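Local structure of ribosomal RNA methyltransferase, putative (Plasmodium falciparum, 2PLW) at residues 17-22 and 147-152; 39-44 and 60-65; 158-163 and 187-192. The protein probably methylates ribosomal RNA through this FtsJ-like methyltransferase domain, moving the methyl group of S-adenosylmethionine to a uridine 2'-hydroxyl. All blocks are in the same frame, centred on the assembly; numbering follows the deposited sequence.

Contact 1 (17-22 and 147-152); sequences YLFLKK and GGTYIV
Phe-19 and Ile-151 carry this buried contact, and Thr-149 adds a smaller share. The first interaction is a CH-pi contact. The two side chains come from opposite directions, and the terminal methyl CD1 of Ile-151 lies over one face of the Phe-19 ring. Ile-151 CD1 sits 3.8 Å from the centroid of the Phe-19 ring, 27° off the normal. It is not centred but shifted toward the rim. Its nearest ring atom is Phe-19 CE2, at 3.4 Å from Ile-151 CD1. Phe-19 CZ follows, 3.6 Å from Ile-151 CD1. The extended chain of Ile-151 (chi2 180°) carries CD1 out from the strand to the ring. Tyr-17 CB sits at the edge of the same ring, in its plane.

The second interaction is a looser aliphatic one. Phe-19 CB lies 4.1 Å from Thr-149 CG2, the branch of that threonine anti to its backbone N. The methyl of Thr-149 meets the ring obliquely. Thr-149 and Ile-151 are alternate residues of one strand, so their side chains leave the same side of it. Phe-19 spans both.

Polar bonds hold the loop backbone: Asp-14 OD1 accepts from Phe-19 N and Leu-20 N. The chain leaves helix 7-17 at Leu-18, just before Phe-19.

The contact joins the loop between helix 7-17 and strand 24-29 to the central sheet of the Rossmann-like methyltransferase fold. Strand 148-155 lies between strands 107-112 and 188-196. Leu-111 of the first touches both Phe-19 and Ile-151, and Tyr-190 of the second packs on Ile-151.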
ATOM      1  N   TYR A  17      -6.515 -11.798   6.627  1.00 24.49           N
ATOM      2  CA  TYR A  17      -6.621 -10.605   7.462  1.00 24.99           C
ATOM      3  C   TYR A  17      -7.930  -9.837   7.356  1.00 24.83           C
ATOM      4  O   TYR A  17      -8.153  -8.927   8.161  1.00 25.10           O
ATOM      5  CB  TYR A  17      -5.406  -9.694   7.241  1.00 24.73           C
ATOM      6  CG  TYR A  17      -4.104 -10.384   7.574  1.00 26.20           C
ATOM      7  CD1 TYR A  17      -3.660 -10.502   8.905  1.00 25.96           C
ATOM      8  CD2 TYR A  17      -3.318 -10.930   6.567  1.00 25.05           C
ATOM      9  CE1 TYR A  17      -2.458 -11.132   9.202  1.00 27.71           C
ATOM     10  CE2 TYR A  17      -2.127 -11.569   6.849  1.00 26.40           C
ATOM     11  CZ  TYR A  17      -1.702 -11.673   8.166  1.00 26.64           C
ATOM     12  OH  TYR A  17      -0.517 -12.317   8.418  1.00 30.60           O
ATOM     13  N   LEU A  18      -8.781 -10.205   6.389  1.00 24.36           N
ATOM     14  CA  LEU A  18     -10.152  -9.680   6.211  1.00 25.18           C
ATOM     15  C   LEU A  18     -10.319  -8.182   6.424  1.00 24.79           C
ATOM     16  O   LEU A  18     -10.908  -7.742   7.428  1.00 25.45           O
ATOM     17  CB  LEU A  18     -11.169 -10.425   7.105  1.00 26.25           C
ATOM     18  CG  LEU A  18     -11.929 -11.693   6.667  1.00 28.99           C
ATOM     19  CD1 LEU A  18     -12.798 -11.489   5.395  1.00 30.52           C
ATOM     20  CD2 LEU A  18     -10.989 -12.874   6.535  1.00 31.27           C
ATOM     21  N   PHE A  19      -9.812  -7.408   5.471  1.00 22.74           N
ATOM     22  CA  PHE A  19      -9.779  -5.959   5.589  1.00 21.84           C
ATOM     23  C   PHE A  19     -10.619  -5.294   4.511  1.00 21.54           C
ATOM     24  O   PHE A  19     -11.011  -4.143   4.671  1.00 20.75           O
ATOM     25  CB  PHE A  19      -8.325  -5.437   5.572  1.00 20.04           C
ATOM     26  CG  PHE A  19      -7.470  -6.042   4.489  1.00 18.64           C
ATOM     27  CD1 PHE A  19      -7.490  -5.504   3.198  1.00 17.72           C
ATOM     28  CD2 PHE A  19      -6.644  -7.145   4.753  1.00 18.56           C
ATOM     29  CE1 PHE A  19      -6.699  -6.046   2.187  1.00 17.44           C
ATOM     30  CE2 PHE A  19      -5.860  -7.706   3.737  1.00 17.74           C
ATOM     31  CZ  PHE A  19      -5.883  -7.141   2.455  1.00 16.25           C
ATOM     32  N   LEU A  20     -10.910  -6.009   3.418  1.00 21.68           N
ATOM     33  CA  LEU A  20     -11.704  -5.428   2.338  1.00 22.36           C
ATOM     34  C   LEU A  20     -13.183  -5.481   2.673  1.00 24.30           C
ATOM     35  O   LEU A  20     -13.813  -6.539   2.611  1.00 25.50           O
ATOM     36  CB  LEU A  20     -11.434  -6.102   0.997  1.00 22.27           C
ATOM     37  CG  LEU A  20     -10.006  -5.953   0.450  1.00 19.64           C
ATOM     38  CD1 LEU A  20      -9.780  -6.902  -0.746  1.00 18.22           C
ATOM     39  CD2 LEU A  20      -9.704  -4.495   0.035  1.00 20.93           C
ATOM     40  N   LYS A  21     -13.721  -4.318   3.020  1.00 24.69           N
ATOM     41  CA  LYS A  21     -15.046  -4.209   3.624  1.00 25.70           C
ATOM     42  C   LYS A  21     -15.814  -3.081   2.951  1.00 24.16           C
ATOM     43  O   LYS A  21     -15.221  -2.240   2.266  1.00 23.62           O
ATOM     44  CB  LYS A  21     -14.901  -3.924   5.122  1.00 25.48           C
ATOM     45  CG  LYS A  21     -14.453  -5.130   5.954  1.00 28.18           C
ATOM     46  CD  LYS A  21     -14.157  -4.805   7.424  1.00 28.60           C
ATOM     47  CE  LYS A  21     -12.808  -4.077   7.587  1.00 31.36           C
ATOM     48  NZ  LYS A  21     -12.135  -4.131   8.939  1.00 32.05           N
ATOM     49  N   LYS A  22     -17.127  -3.058   3.169  1.00 22.96           N
ATOM     50  CA  LYS A  22     -17.989  -2.034   2.593  1.00 22.98           C
ATOM     51  C   LYS A  22     -17.687  -0.636   3.142  1.00 21.18           C
ATOM     52  O   LYS A  22     -17.206  -0.497   4.258  1.00 22.14           O
ATOM     53  CB  LYS A  22     -19.468  -2.393   2.827  1.00 22.79           C
ATOM     54  CG  LYS A  22     -19.903  -2.353   4.276  1.00 24.65           C
ATOM     55  CD  LYS A  22     -21.415  -2.584   4.394  1.00 25.62           C
ATOM     56  CE  LYS A  22     -21.912  -2.386   5.822  1.00 29.74           C
ATOM     57  NZ  LYS A  22     -21.382  -3.373   6.835  1.00 34.86           N
ATOM     58  N   GLY A 147      -8.051   4.249  12.668  1.00 13.14           N
ATOM     59  CA  GLY A 147      -8.702   2.936  12.589  1.00 13.05           C
ATOM     60  C   GLY A 147      -8.343   2.199  11.315  1.00 12.64           C
ATOM     61  O   GLY A 147      -8.745   1.053  11.115  1.00 11.90           O
ATOM     62  N   GLY A 148      -7.564   2.858  10.441  1.00 11.94           N
ATOM     63  CA  GLY A 148      -7.259   2.321   9.137  1.00 11.15           C
ATOM     64  C   GLY A 148      -6.235   1.169   9.154  1.00 11.94           C
ATOM     65  O   GLY A 148      -5.518   0.965  10.157  1.00 11.70           O
ATOM     66  N   THR A 149      -6.226   0.435   8.041  1.00 13.06           N
ATOM     67  CA  THR A 149      -5.318  -0.709   7.783  1.00 12.69           C
ATOM     68  C   THR A 149      -4.245  -0.326   6.771  1.00 12.46           C
ATOM     69  O   THR A 149      -4.513   0.327   5.774  1.00 12.09           O
ATOM     70  CB  THR A 149      -6.120  -1.943   7.250  1.00 13.69           C
ATOM     71  OG1 THR A 149      -7.049  -2.365   8.253  1.00 16.14           O
ATOM     72  CG2 THR A 149      -5.218  -3.129   6.883  1.00 14.59           C
ATOM     73  N   TYR A 150      -3.025  -0.768   7.026  1.00 12.24           N
ATOM     74  CA  TYR A 150      -1.911  -0.474   6.129  1.00 11.57           C
ATOM     75  C   TYR A 150      -1.154  -1.753   5.929  1.00 12.09           C
ATOM     76  O   TYR A 150      -0.753  -2.373   6.921  1.00 12.78           O
ATOM     77  CB  TYR A 150      -1.018   0.549   6.807  1.00 11.75           C
ATOM     78  CG  TYR A 150       0.321   0.804   6.138  1.00 10.86           C
ATOM     79  CD1 TYR A 150       0.393   1.074   4.760  1.00 10.83           C
ATOM     80  CD2 TYR A 150       1.484   0.910   6.905  1.00 11.76           C
ATOM     81  CE1 TYR A 150       1.633   1.380   4.130  1.00 12.74           C
ATOM     82  CE2 TYR A 150       2.727   1.215   6.293  1.00 12.69           C
ATOM     83  CZ  TYR A 150       2.785   1.454   4.919  1.00 12.15           C
ATOM     84  OH  TYR A 150       3.989   1.748   4.302  1.00 13.15           O
ATOM     85  N   ILE A 151      -0.973  -2.149   4.672  1.00 12.45           N
ATOM     86  CA  ILE A 151      -0.185  -3.347   4.336  1.00 13.47           C
ATOM     87  C   ILE A 151       0.893  -2.975   3.339  1.00 13.47           C
ATOM     88  O   ILE A 151       0.628  -2.368   2.311  1.00 14.93           O
ATOM     89  CB  ILE A 151      -1.080  -4.489   3.795  1.00 13.28           C
ATOM     90  CG1 ILE A 151      -2.165  -4.778   4.827  1.00 14.83           C
ATOM     91  CG2 ILE A 151      -0.203  -5.713   3.551  1.00 16.28           C
ATOM     92  CD1 ILE A 151      -3.118  -5.886   4.422  1.00 19.22           C
ATOM     93  N   VAL A 152       2.144  -3.289   3.665  1.00 12.95           N
ATOM     94  CA  VAL A 152       3.235  -2.859   2.792  1.00 13.30           C
ATOM     95  C   VAL A 152       4.228  -3.996   2.587  1.00 13.72           C
ATOM     96  O   VAL A 152       4.633  -4.666   3.545  1.00 14.53           O
ATOM     97  CB  VAL A 152       3.928  -1.581   3.338  1.00 13.05           C
ATOM     98  CG1 VAL A 152       4.459  -1.783   4.766  1.00 13.25           C
ATOM     99  CG2 VAL A 152       5.028  -1.081   2.384  1.00 13.70           C
TER

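Contact 2 (39-44 and 60-65)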
ATOM      1  N   VAL A  39      -8.927  -7.263  -7.855  1.00 17.23           N
ATOM      2  CA  VAL A  39      -9.335  -8.066  -6.688  1.00 16.96           C
ATOM      3  C   VAL A  39     -10.188  -7.220  -5.739  1.00 16.87           C
ATOM      4  O   VAL A  39     -11.219  -7.668  -5.227  1.00 17.38           O
ATOM      5  CB  VAL A  39      -8.097  -8.612  -5.915  1.00 16.97           C
ATOM      6  CG1 VAL A  39      -8.495  -9.140  -4.546  1.00 16.97           C
ATOM      7  CG2 VAL A  39      -7.384  -9.690  -6.736  1.00 16.61           C
ATOM      8  N   ILE A  40      -9.751  -5.981  -5.513  1.00 15.59           N
ATOM      9  CA  ILE A  40     -10.491  -5.060  -4.661  1.00 15.77           C
ATOM     10  C   ILE A  40     -11.901  -4.828  -5.198  1.00 17.15           C
ATOM     11  O   ILE A  40     -12.867  -4.831  -4.422  1.00 18.30           O
ATOM     12  CB  ILE A  40      -9.730  -3.711  -4.451  1.00 15.20           C
ATOM     13  CG1 ILE A  40      -8.399  -3.954  -3.719  1.00 14.62           C
ATOM     14  CG2 ILE A  40     -10.605  -2.734  -3.633  1.00 15.66           C
ATOM     15  CD1 ILE A  40      -7.387  -2.762  -3.887  1.00 14.02           C
ATOM     16  N   LEU A  41     -12.016  -4.660  -6.512  1.00 18.43           N
ATOM     17  CA  LEU A  41     -13.335  -4.555  -7.159  1.00 19.67           C
ATOM     18  C   LEU A  41     -14.210  -5.787  -6.910  1.00 20.84           C
ATOM     19  O   LEU A  41     -15.358  -5.641  -6.516  1.00 19.66           O
ATOM     20  CB  LEU A  41     -13.204  -4.267  -8.654  1.00 20.03           C
ATOM     21  CG  LEU A  41     -12.854  -2.863  -9.117  1.00 20.71           C
ATOM     22  CD1 LEU A  41     -12.477  -2.912 -10.584  1.00 21.94           C
ATOM     23  CD2 LEU A  41     -14.023  -1.877  -8.924  1.00 22.59           C
ATOM     24  N   GLU A  42     -13.657  -6.980  -7.108  1.00 22.12           N
ATOM     25  CA  GLU A  42     -14.390  -8.238  -6.887  1.00 24.19           C
ATOM     26  C   GLU A  42     -14.913  -8.403  -5.475  1.00 24.71           C
ATOM     27  O   GLU A  42     -16.057  -8.824  -5.260  1.00 25.55           O
ATOM     28  CB  GLU A  42     -13.479  -9.430  -7.153  1.00 25.20           C
ATOM     29  CG  GLU A  42     -13.198  -9.673  -8.588  1.00 28.29           C
ATOM     30  CD  GLU A  42     -12.163 -10.759  -8.781  1.00 30.91           C
ATOM     31  OE1 GLU A  42     -11.471 -11.146  -7.794  1.00 32.47           O
ATOM     32  OE2 GLU A  42     -12.030 -11.212  -9.934  1.00 35.22           O
ATOM     33  N   ARG A  43     -14.046  -8.110  -4.512  1.00 24.11           N
ATOM     34  CA  ARG A  43     -14.350  -8.349  -3.121  1.00 24.74           C
ATOM     35  C   ARG A  43     -15.262  -7.275  -2.548  1.00 24.91           C
ATOM     36  O   ARG A  43     -15.850  -7.462  -1.489  1.00 26.00           O
ATOM     37  CB  ARG A  43     -13.068  -8.493  -2.327  1.00 24.52           C
ATOM     38  CG  ARG A  43     -12.258  -9.657  -2.838  1.00 25.28           C
ATOM     39  CD  ARG A  43     -11.502 -10.318  -1.759  1.00 27.75           C
ATOM     40  NE  ARG A  43     -11.292 -11.717  -2.091  1.00 28.51           N
ATOM     41  CZ  ARG A  43     -11.053 -12.669  -1.202  1.00 25.16           C
ATOM     42  NH1 ARG A  43     -10.949 -12.380   0.084  1.00 23.12           N
ATOM     43  NH2 ARG A  43     -10.876 -13.911  -1.619  1.00 27.25           N
ATOM     44  N   THR A  44     -15.392  -6.160  -3.258  1.00 24.51           N
ATOM     45  CA  THR A  44     -16.284  -5.101  -2.796  1.00 24.83           C
ATOM     46  C   THR A  44     -17.446  -4.917  -3.787  1.00 26.10           C
ATOM     47  O   THR A  44     -18.031  -3.856  -3.848  1.00 27.04           O
ATOM     48  CB  THR A  44     -15.515  -3.764  -2.556  1.00 24.12           C
ATOM     49  OG1 THR A  44     -14.919  -3.332  -3.775  1.00 20.53           O
ATOM     50  CG2 THR A  44     -14.415  -3.910  -1.503  1.00 23.05           C
ATOM     51  N   ASP A  60      -3.456   0.871 -17.639  1.00 18.65           N
ATOM     52  CA  ASP A  60      -4.656   0.955 -18.465  1.00 19.40           C
ATOM     53  C   ASP A  60      -5.870   1.189 -17.565  1.00 17.95           C
ATOM     54  O   ASP A  60      -5.959   0.585 -16.501  1.00 17.96           O
ATOM     55  CB  ASP A  60      -4.862  -0.338 -19.244  1.00 19.96           C
ATOM     56  CG  ASP A  60      -3.927  -0.462 -20.417  1.00 24.39           C
ATOM     57  OD1 ASP A  60      -3.291   0.555 -20.810  1.00 26.94           O
ATOM     58  OD2 ASP A  60      -3.868  -1.591 -20.933  1.00 28.74           O
ATOM     59  N   PRO A  61      -6.792   2.076 -17.974  1.00 17.48           N
ATOM     60  CA  PRO A  61      -7.930   2.342 -17.089  1.00 16.05           C
ATOM     61  C   PRO A  61      -8.720   1.075 -16.706  1.00 15.73           C
ATOM     62  O   PRO A  61      -8.793   0.124 -17.484  1.00 15.88           O
ATOM     63  CB  PRO A  61      -8.823   3.282 -17.918  1.00 16.50           C
ATOM     64  CG  PRO A  61      -7.926   3.904 -18.905  1.00 16.62           C
ATOM     65  CD  PRO A  61      -6.833   2.902 -19.194  1.00 17.53           C
ATOM     66  N   ILE A  62      -9.308   1.107 -15.518  1.00 15.01           N
ATOM     67  CA  ILE A  62     -10.226   0.053 -15.047  1.00 14.75           C
ATOM     68  C   ILE A  62     -11.482   0.796 -14.685  1.00 15.14           C
ATOM     69  O   ILE A  62     -11.405   1.811 -13.988  1.00 15.40           O
ATOM     70  CB  ILE A  62      -9.681  -0.667 -13.799  1.00 15.10           C
ATOM     71  CG1 ILE A  62      -8.345  -1.344 -14.108  1.00 14.57           C
ATOM     72  CG2 ILE A  62     -10.720  -1.699 -13.277  1.00 14.79           C
ATOM     73  CD1 ILE A  62      -7.573  -1.768 -12.887  1.00 15.56           C
ATOM     74  N   PRO A  63     -12.647   0.355 -15.204  1.00 16.02           N
ATOM     75  CA  PRO A  63     -13.870   1.052 -14.828  1.00 16.37           C
ATOM     76  C   PRO A  63     -14.044   1.080 -13.303  1.00 15.98           C
ATOM     77  O   PRO A  63     -13.800   0.073 -12.625  1.00 16.62           O
ATOM     78  CB  PRO A  63     -14.979   0.222 -15.488  1.00 16.94           C
ATOM     79  CG  PRO A  63     -14.316  -0.467 -16.670  1.00 16.42           C
ATOM     80  CD  PRO A  63     -12.881  -0.718 -16.191  1.00 17.23           C
ATOM     81  N   ASN A  64     -14.432   2.250 -12.798  1.00 15.97           N
ATOM     82  CA  ASN A  64     -14.706   2.475 -11.373  1.00 16.81           C
ATOM     83  C   ASN A  64     -13.492   2.439 -10.458  1.00 15.89           C
ATOM     84  O   ASN A  64     -13.622   2.221  -9.252  1.00 16.09           O
ATOM     85  CB  ASN A  64     -15.803   1.516 -10.890  1.00 18.58           C
ATOM     86  CG  ASN A  64     -17.066   1.614 -11.749  1.00 22.32           C
ATOM     87  OD1 ASN A  64     -17.560   0.604 -12.260  1.00 28.14           O
ATOM     88  ND2 ASN A  64     -17.558   2.842 -11.956  1.00 26.68           N
ATOM     89  N   VAL A  65     -12.320   2.646 -11.048  1.00 14.22           N
ATOM     90  CA  VAL A  65     -11.092   2.818 -10.294  1.00 13.92           C
ATOM     91  C   VAL A  65     -10.464   4.142 -10.684  1.00 13.69           C
ATOM     92  O   VAL A  65     -10.369   4.452 -11.888  1.00 13.50           O
ATOM     93  CB  VAL A  65     -10.109   1.680 -10.595  1.00 13.62           C
ATOM     94  CG1 VAL A  65      -8.741   1.932  -9.870  1.00 15.01           C
ATOM     95  CG2 VAL A  65     -10.742   0.313 -10.182  1.00 15.84           C
TER
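Next to Leu-41, which packs on Ile-62 and Val-65, the carbonyl O of Ile-40 takes two bonds from Thr-44. The short one comes from Thr-44 OG1, 2.6 Å from Ile-40 O, with the donor tilted 31° from the carbonyl plane. The other, from Thr-44 N, is weak.

Across the contact the chemistry is apolar, and Leu-41 carries it. Its CG is anti to the carbonyl carbon (chi1 -77°), which carries both methyls to the turn. Leu-41 CD1 presses against Ile-62 CG2 at 3.4 Å, tighter than usual for two carbons. The two side chains lie alongside, pointing opposite ways. Leu-41 CD1 also meets Val-65 CG2 at 3.7 Å. Leu-41 CD2 lies 4.1 Å from Asn-64 O. A type II turn from Ile-62 to Val-65 brings these groups round the leucine.

The contact lies at the surface. The side chain of Ile-62 lies about 4 Å from Gly-34 of the S-adenosylmethionine site, so the loop borders the cofactor-binding region. The contact joins the end of helix 35-43 to the loop between strands 49-55 and 66-69. Ile-62 and Val-65 also touch Cys-37 of that helix, and Leu-41 rests on Ile-51 of strand 49-55.

Contact 3 (158-163 and 187-192); sequences SQTNNL and REIYLV
Ile-189 places CG1 between its backbone N and carbonyl carbon (chi1 53°), and an unusual chi2 of 100° then brings CD1 to the helix. In Thr-160, chi1 of -61° puts OG1 beside the backbone N and the methyl CG2 anti to it, facing Ile-189. This is helix-on-sheet packing in the Rossmann-like methyltransferase fold. Helix 160-168 lies against strand 188-196, which runs antiparallel to its neighbour 148-155.

The two methyls meet tip to tip, Thr-160 CG2 lying 3.9 Å from Ile-189 CD1. One helical turn on, Leu-163 CB lies 4.3 Å from Leu-191 CD1. The other branch of Leu-191 reaches back toward the threonine. Ile-189 and Leu-191 are alternate residues of the strand and so offer one apolar side to the helix. Met-154 of strand 148-155 touches both Thr-160 and Leu-163.

The hydroxyl of Thr-160 is satisfied at its own end of the helix, by a hydrogen bond with Gly-157 N. Side chains also bond one another around the helix start. Asn-162 ND2 approaches Gln-159 OE1 at 3.0 Å from above the carbonyl plane. Gln-159 NE2 donates to Ser-158 OG at 3.0 Å, almost straight and in its own amide plane.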
ATOM      1  N   SER A 158      17.685  -7.498   7.551  1.00 19.28           N
ATOM      2  CA  SER A 158      18.182  -7.071   8.850  1.00 20.56           C
ATOM      3  C   SER A 158      17.356  -5.976   9.530  1.00 18.51           C
ATOM      4  O   SER A 158      17.297  -5.921  10.757  1.00 19.34           O
ATOM      5  CB  SER A 158      19.665  -6.687   8.741  1.00 21.42           C
ATOM      6  OG  SER A 158      19.895  -5.305   8.592  1.00 22.00           O
ATOM      7  N   GLN A 159      16.715  -5.120   8.726  1.00 17.17           N
ATOM      8  CA  GLN A 159      15.975  -3.971   9.245  1.00 16.36           C
ATOM      9  C   GLN A 159      14.472  -4.191   9.367  1.00 15.63           C
ATOM     10  O   GLN A 159      13.749  -3.329   9.847  1.00 15.10           O
ATOM     11  CB  GLN A 159      16.179  -2.749   8.337  1.00 15.36           C
ATOM     12  CG  GLN A 159      17.658  -2.377   8.183  1.00 15.12           C
ATOM     13  CD  GLN A 159      18.250  -1.958   9.508  1.00 13.60           C
ATOM     14  OE1 GLN A 159      17.879  -0.930  10.053  1.00 15.70           O
ATOM     15  NE2 GLN A 159      19.158  -2.762  10.040  1.00 16.24           N
ATOM     16  N   THR A 160      13.992  -5.331   8.907  1.00 15.39           N
ATOM     17  CA  THR A 160      12.564  -5.584   8.937  1.00 16.42           C
ATOM     18  C   THR A 160      11.978  -5.387  10.329  1.00 16.87           C
ATOM     19  O   THR A 160      10.955  -4.707  10.498  1.00 15.71           O
ATOM     20  CB  THR A 160      12.250  -6.983   8.354  1.00 16.18           C
ATOM     21  OG1 THR A 160      12.692  -7.005   7.001  1.00 15.82           O
ATOM     22  CG2 THR A 160      10.750  -7.276   8.373  1.00 17.93           C
ATOM     23  N   ASN A 161      12.615  -5.960  11.342  1.00 18.08           N
ATOM     24  CA  ASN A 161      12.027  -5.846  12.653  1.00 19.41           C
ATOM     25  C   ASN A 161      12.060  -4.427  13.219  1.00 18.60           C
ATOM     26  O   ASN A 161      11.123  -4.006  13.909  1.00 18.22           O
ATOM     27  CB  ASN A 161      12.586  -6.882  13.620  1.00 20.46           C
ATOM     28  CG  ASN A 161      11.480  -7.650  14.294  1.00 25.88           C
ATOM     29  OD1 ASN A 161      11.179  -7.429  15.471  1.00 31.12           O
ATOM     30  ND2 ASN A 161      10.801  -8.503  13.523  1.00 29.72           N
ATOM     31  N   ASN A 162      13.105  -3.673  12.887  1.00 17.77           N
ATOM     32  CA  ASN A 162      13.118  -2.251  13.217  1.00 18.13           C
ATOM     33  C   ASN A 162      11.881  -1.536  12.656  1.00 16.54           C
ATOM     34  O   ASN A 162      11.241  -0.726  13.344  1.00 15.85           O
ATOM     35  CB  ASN A 162      14.371  -1.572  12.677  1.00 18.43           C
ATOM     36  CG  ASN A 162      15.648  -2.025  13.356  1.00 20.77           C
ATOM     37  OD1 ASN A 162      15.657  -2.519  14.509  1.00 24.24           O
ATOM     38  ND2 ASN A 162      16.754  -1.859  12.639  1.00 22.01           N
ATOM     39  N   LEU A 163      11.557  -1.840  11.404  1.00 15.44           N
ATOM     40  CA  LEU A 163      10.420  -1.202  10.739  1.00 15.29           C
ATOM     41  C   LEU A 163       9.127  -1.656  11.377  1.00 15.30           C
ATOM     42  O   LEU A 163       8.196  -0.863  11.594  1.00 14.88           O
ATOM     43  CB  LEU A 163      10.431  -1.528   9.243  1.00 15.11           C
ATOM     44  CG  LEU A 163      11.559  -0.808   8.488  1.00 18.90           C
ATOM     45  CD1 LEU A 163      11.402  -0.996   7.000  1.00 19.62           C
ATOM     46  CD2 LEU A 163      11.570   0.654   8.804  1.00 21.87           C
ATOM     47  N   ARG A 187      13.949 -12.719  -0.294  1.00 34.20           N
ATOM     48  CA  ARG A 187      12.579 -13.073   0.138  1.00 32.15           C
ATOM     49  C   ARG A 187      11.756 -11.821   0.484  1.00 30.91           C
ATOM     50  O   ARG A 187      12.299 -10.839   0.988  1.00 31.33           O
ATOM     51  CB  ARG A 187      12.632 -13.970   1.375  1.00 32.89           C
ATOM     52  CG  ARG A 187      12.968 -15.436   1.126  1.00 32.82           C
ATOM     53  CD  ARG A 187      13.930 -15.912   2.182  1.00 35.97           C
ATOM     54  NE  ARG A 187      13.290 -16.384   3.408  1.00 37.59           N
ATOM     55  CZ  ARG A 187      13.828 -16.275   4.623  1.00 38.81           C
ATOM     56  NH1 ARG A 187      13.183 -16.754   5.680  1.00 39.62           N
ATOM     57  NH2 ARG A 187      15.009 -15.678   4.793  1.00 39.52           N
ATOM     58  N   GLU A 188      10.449 -11.875   0.228  1.00 28.73           N
ATOM     59  CA  GLU A 188       9.544 -10.751   0.492  1.00 26.33           C
ATOM     60  C   GLU A 188       8.493 -11.083   1.535  1.00 24.27           C
ATOM     61  O   GLU A 188       8.038 -12.221   1.640  1.00 23.46           O
ATOM     62  CB  GLU A 188       8.845 -10.317  -0.784  1.00 27.08           C
ATOM     63  CG  GLU A 188       9.697  -9.434  -1.677  1.00 29.55           C
ATOM     64  CD  GLU A 188       9.049  -9.193  -3.018  1.00 33.74           C
ATOM     65  OE1 GLU A 188       8.175 -10.000  -3.410  1.00 34.94           O
ATOM     66  OE2 GLU A 188       9.419  -8.189  -3.681  1.00 37.14           O
ATOM     67  N   ILE A 189       8.115 -10.076   2.319  1.00 20.94           N
ATOM     68  CA  ILE A 189       7.083 -10.240   3.335  1.00 18.92           C
ATOM     69  C   ILE A 189       6.176  -9.040   3.205  1.00 17.60           C
ATOM     70  O   ILE A 189       6.532  -8.080   2.515  1.00 16.21           O
ATOM     71  CB  ILE A 189       7.647 -10.294   4.789  1.00 19.35           C
ATOM     72  CG1 ILE A 189       8.551  -9.080   5.105  1.00 19.88           C
ATOM     73  CG2 ILE A 189       8.414 -11.611   5.062  1.00 19.86           C
ATOM     74  CD1 ILE A 189       7.844  -7.991   5.901  1.00 24.49           C
ATOM     75  N   TYR A 190       5.014  -9.120   3.839  1.00 17.00           N
ATOM     76  CA  TYR A 190       4.171  -7.945   4.027  1.00 17.56           C
ATOM     77  C   TYR A 190       4.105  -7.619   5.506  1.00 16.51           C
ATOM     78  O   TYR A 190       4.002  -8.522   6.333  1.00 17.19           O
ATOM     79  CB  TYR A 190       2.763  -8.174   3.469  1.00 18.23           C
ATOM     80  CG  TYR A 190       2.713  -8.339   1.971  1.00 18.57           C
ATOM     81  CD1 TYR A 190       2.590  -7.224   1.124  1.00 18.31           C
ATOM     82  CD2 TYR A 190       2.785  -9.611   1.390  1.00 19.75           C
ATOM     83  CE1 TYR A 190       2.523  -7.365  -0.251  1.00 19.16           C
ATOM     84  CE2 TYR A 190       2.725  -9.766  -0.000  1.00 19.29           C
ATOM     85  CZ  TYR A 190       2.605  -8.641  -0.810  1.00 20.20           C
ATOM     86  OH  TYR A 190       2.554  -8.830  -2.178  1.00 21.74           O
ATOM     87  N   LEU A 191       4.165  -6.323   5.837  1.00 15.41           N
ATOM     88  CA  LEU A 191       3.870  -5.859   7.184  1.00 15.17           C
ATOM     89  C   LEU A 191       2.391  -5.458   7.174  1.00 14.91           C
ATOM     90  O   LEU A 191       1.995  -4.599   6.403  1.00 15.06           O
ATOM     91  CB  LEU A 191       4.757  -4.686   7.580  1.00 16.09           C
ATOM     92  CG  LEU A 191       6.267  -4.990   7.592  1.00 16.95           C
ATOM     93  CD1 LEU A 191       7.110  -3.689   7.468  1.00 19.46           C
ATOM     94  CD2 LEU A 191       6.655  -5.778   8.834  1.00 21.61           C
ATOM     95  N   VAL A 192       1.598  -6.162   7.966  1.00 14.06           N
ATOM     96  CA  VAL A 192       0.152  -5.950   8.059  1.00 13.85           C
ATOM     97  C   VAL A 192      -0.162  -5.169   9.319  1.00 14.23           C
ATOM     98  O   VAL A 192       0.058  -5.653  10.441  1.00 14.27           O
ATOM     99  CB  VAL A 192      -0.603  -7.315   8.062  1.00 14.77           C
ATOM    100  CG1 VAL A 192      -2.106  -7.072   8.136  1.00 14.74           C
ATOM    101  CG2 VAL A 192      -0.264  -8.073   6.825  1.00 14.31           C
TER

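In the fold
Contacts 1 and 3 are buried and reach the same sheet, on the neighbouring strands 148-155 and 188-196. A probable backbone hydrogen bond between Val-152 O and Leu-191 N, 2.9 Å, joins them directly. Contact 2 is at the surface, toward the edge strand 66-69, and is nested inside the chain loop that contact 1 closes. Leu-20 touches Ile-40 and Arg-43, linking contacts 1 and 2. Contacts 2 and 3 do not touch; their nearest atoms are about 11 Å apart. All three are apolar across the segments. Contact 1 uses an aromatic face. Contact 3 is aliphatic, and in contact 2 the leucine also packs on backbone carbonyls. Contact 2 borders the cofactor site.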